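Local coordinates for protein GCN5-related N-acetyltransferase (Kribbella flavida, PDB 4MY0) that probably acts as an acetyl-CoA-dependent N-acetyltransferase of the GNAT superfamily, perhaps on aminoglycosides, at residues D167-L172 with W190-I195. Residues are numbered along the deposited sequence; the frame is centred on the assembly and turned at random.
Sequences DAARFL and WPESKI
Ile195 and Leu172 make the tight part of this helix-helix contact. Their side chains cross obliquely. Ile195 CD1 meets the forked end of Leu172 and approaches Leu172 CD2 to 3.5 Å, closer than ordinary van der Waals contact. Ile195 CD1 also lies 3.7 Å from Leu172 CD1. The first torsions bring these groups together. Leu172 CG is anti to its carbonyl carbon (chi1 -79°). Ile195 CG1 is placed likewise (chi1 -76°), and CG2 is anti to the backbone N. The two Ile195 branches therefore serve different neighbours: CG2 sits 3.7 Å from Ala168 CB, one turn before Leu172. The small Ala168 side chain lets the backbones come near, with 5.8 Å between Ala168 CA and Ile195 CA.

The contact joins the first turns of helices 168-182 and 192-200, the latter within a region assigned to a GNAT acetyltransferase domain. It lies away from the acetyl-CoA sites. Phe171 extends the buried side past this pair, stacking on Phe213 and touching Leu199 and Leu208.

The other side is looser and more open to solvent. Glu192 is exposed and reaches across to the flank of helix 168-182. Its CG is anti to the backbone N (chi1 173°) and the chain runs on extended. The carboxylate ends beside Ala169, with Glu192 OE2 3.6 Å from Ala169 CB; this is van der Waals contact alone. Nearer the backbone, Leu172 CD1 rests 3.9 Å from Glu192 CA. Trp190 adds little here; its indole turns away to meet Phe71 and Trp69 edge-to-face.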
loop_
_atom_site.group_PDB
_atom_site.type_symbol
_atom_site.label_atom_id
_atom_site.label_comp_id
_atom_site.label_asym_id
_atom_site.label_seq_id
_atom_site.Cartn_x
_atom_site.Cartn_y
_atom_site.Cartn_z
ATOM N N ASP C 167 -32.576 3.626 -28.057
ATOM C CA ASP C 167 -33.384 3.663 -26.851
ATOM C C ASP C 167 -33.195 4.964 -26.072
ATOM O O ASP C 167 -33.715 5.115 -24.968
ATOM C CB ASP C 167 -33.046 2.464 -25.970
ATOM C CG ASP C 167 -33.395 1.145 -26.634
ATOM O OD1 ASP C 167 -34.580 0.960 -26.994
ATOM O OD2 ASP C 167 -32.481 0.300 -26.800
ATOM N N ALA C 168 -32.451 5.903 -26.650
ATOM C CA ALA C 168 -32.133 7.146 -25.950
ATOM C C ALA C 168 -33.391 7.875 -25.485
ATOM O O ALA C 168 -33.450 8.323 -24.348
ATOM C CB ALA C 168 -31.286 8.062 -26.831
ATOM N N ALA C 169 -34.393 7.989 -26.357
ATOM C CA ALA C 169 -35.603 8.734 -26.008
ATOM C C ALA C 169 -36.419 8.023 -24.925
ATOM O O ALA C 169 -37.037 8.671 -24.078
ATOM C CB ALA C 169 -36.464 9.008 -27.253
ATOM N N ARG C 170 -36.431 6.693 -24.957
ATOM C CA ARG C 170 -37.097 5.922 -23.907
ATOM C C ARG C 170 -36.431 6.130 -22.545
ATOM O O ARG C 170 -37.117 6.219 -21.518
ATOM C CB ARG C 170 -37.137 4.435 -24.265
ATOM C CG ARG C 170 -37.758 3.557 -23.191
ATOM C CD ARG C 170 -39.198 3.991 -22.901
ATOM N NE ARG C 170 -39.862 3.097 -21.955
ATOM C CZ ARG C 170 -41.071 3.319 -21.449
ATOM N NH1 ARG C 170 -41.737 4.415 -21.796
ATOM N NH2 ARG C 170 -41.614 2.451 -20.597
ATOM N N PHE C 171 -35.099 6.212 -22.534
ATOM C CA PHE C 171 -34.356 6.446 -21.292
ATOM C C PHE C 171 -34.754 7.791 -20.687
ATOM O O PHE C 171 -34.955 7.907 -19.471
ATOM C CB PHE C 171 -32.845 6.434 -21.552
ATOM C CG PHE C 171 -32.225 5.057 -21.540
ATOM C CD1 PHE C 171 -31.035 4.831 -20.869
ATOM C CD2 PHE C 171 -32.827 3.994 -22.201
ATOM C CE1 PHE C 171 -30.457 3.562 -20.862
ATOM C CE2 PHE C 171 -32.260 2.729 -22.200
ATOM C CZ PHE C 171 -31.083 2.506 -21.531
ATOM N N LEU C 172 -34.856 8.805 -21.541
ATOM C CA LEU C 172 -35.261 10.137 -21.097
ATOM C C LEU C 172 -36.672 10.161 -20.530
ATOM O O LEU C 172 -36.934 10.876 -19.563
ATOM C CB LEU C 172 -35.112 11.154 -22.227
ATOM C CG LEU C 172 -33.650 11.575 -22.360
ATOM C CD1 LEU C 172 -33.396 12.405 -23.623
ATOM C CD2 LEU C 172 -33.226 12.329 -21.096
ATOM N N TRP C 190 -29.197 15.661 -20.182
ATOM C CA TRP C 190 -28.357 15.725 -21.370
ATOM C C TRP C 190 -29.225 15.750 -22.617
ATOM O O TRP C 190 -30.333 15.216 -22.614
ATOM C CB TRP C 190 -27.444 14.493 -21.448
ATOM C CG TRP C 190 -26.381 14.420 -20.397
ATOM C CD1 TRP C 190 -26.498 13.900 -19.137
ATOM C CD2 TRP C 190 -25.023 14.858 -20.526
ATOM N NE1 TRP C 190 -25.293 14.006 -18.472
ATOM C CE2 TRP C 190 -24.374 14.588 -19.309
ATOM C CE3 TRP C 190 -24.294 15.459 -21.557
ATOM C CZ2 TRP C 190 -23.029 14.903 -19.096
ATOM C CZ3 TRP C 190 -22.965 15.766 -21.343
ATOM C CH2 TRP C 190 -22.348 15.494 -20.131
ATOM N N PRO C 191 -28.715 16.351 -23.703
ATOM C CA PRO C 191 -29.397 16.231 -25.004
ATOM C C PRO C 191 -29.600 14.761 -25.387
ATOM O O PRO C 191 -28.764 13.925 -25.025
ATOM C CB PRO C 191 -28.407 16.874 -25.976
ATOM C CG PRO C 191 -27.563 17.799 -25.120
ATOM C CD PRO C 191 -27.459 17.123 -23.783
ATOM N N GLU C 192 -30.685 14.451 -26.094
ATOM C CA GLU C 192 -30.954 13.082 -26.545
ATOM C C GLU C 192 -29.799 12.528 -27.379
ATOM O O GLU C 192 -29.478 11.337 -27.298
ATOM C CB GLU C 192 -32.254 13.019 -27.357
ATOM C CG GLU C 192 -32.520 11.663 -28.013
ATOM C CD GLU C 192 -33.909 11.563 -28.626
ATOM O OE1 GLU C 192 -34.056 10.895 -29.673
ATOM O OE2 GLU C 192 -34.854 12.146 -28.053
ATOM N N SER C 193 -29.180 13.402 -28.172
ATOM C CA SER C 193 -28.046 13.032 -29.021
ATOM C C SER C 193 -26.869 12.522 -28.188
ATOM O O SER C 193 -26.250 11.502 -28.520
ATOM C CB SER C 193 -27.593 14.233 -29.864
ATOM O OG SER C 193 -26.851 15.161 -29.082
ATOM N N LYS C 194 -26.568 13.237 -27.106
ATOM C CA LYS C 194 -25.436 12.903 -26.242
ATOM C C LYS C 194 -25.681 11.588 -25.503
ATOM O O LYS C 194 -24.757 10.808 -25.267
ATOM C CB LYS C 194 -25.178 14.037 -25.248
ATOM C CG LYS C 194 -23.709 14.209 -24.877
ATOM C CD LYS C 194 -22.950 15.017 -25.926
ATOM C CE LYS C 194 -21.446 14.993 -25.662
ATOM N NZ LYS C 194 -20.718 15.998 -26.499
ATOM N N ILE C 195 -26.938 11.335 -25.158
ATOM C CA ILE C 195 -27.319 10.081 -24.519
ATOM C C ILE C 195 -27.170 8.914 -25.489
ATOM O O ILE C 195 -26.706 7.843 -25.114
ATOM C CB ILE C 195 -28.752 10.163 -23.974
ATOM C CG1 ILE C 195 -28.747 11.001 -22.694
ATOM C CG2 ILE C 195 -29.337 8.755 -23.739
ATOM C CD1 ILE C 195 -30.071 11.556 -22.333
#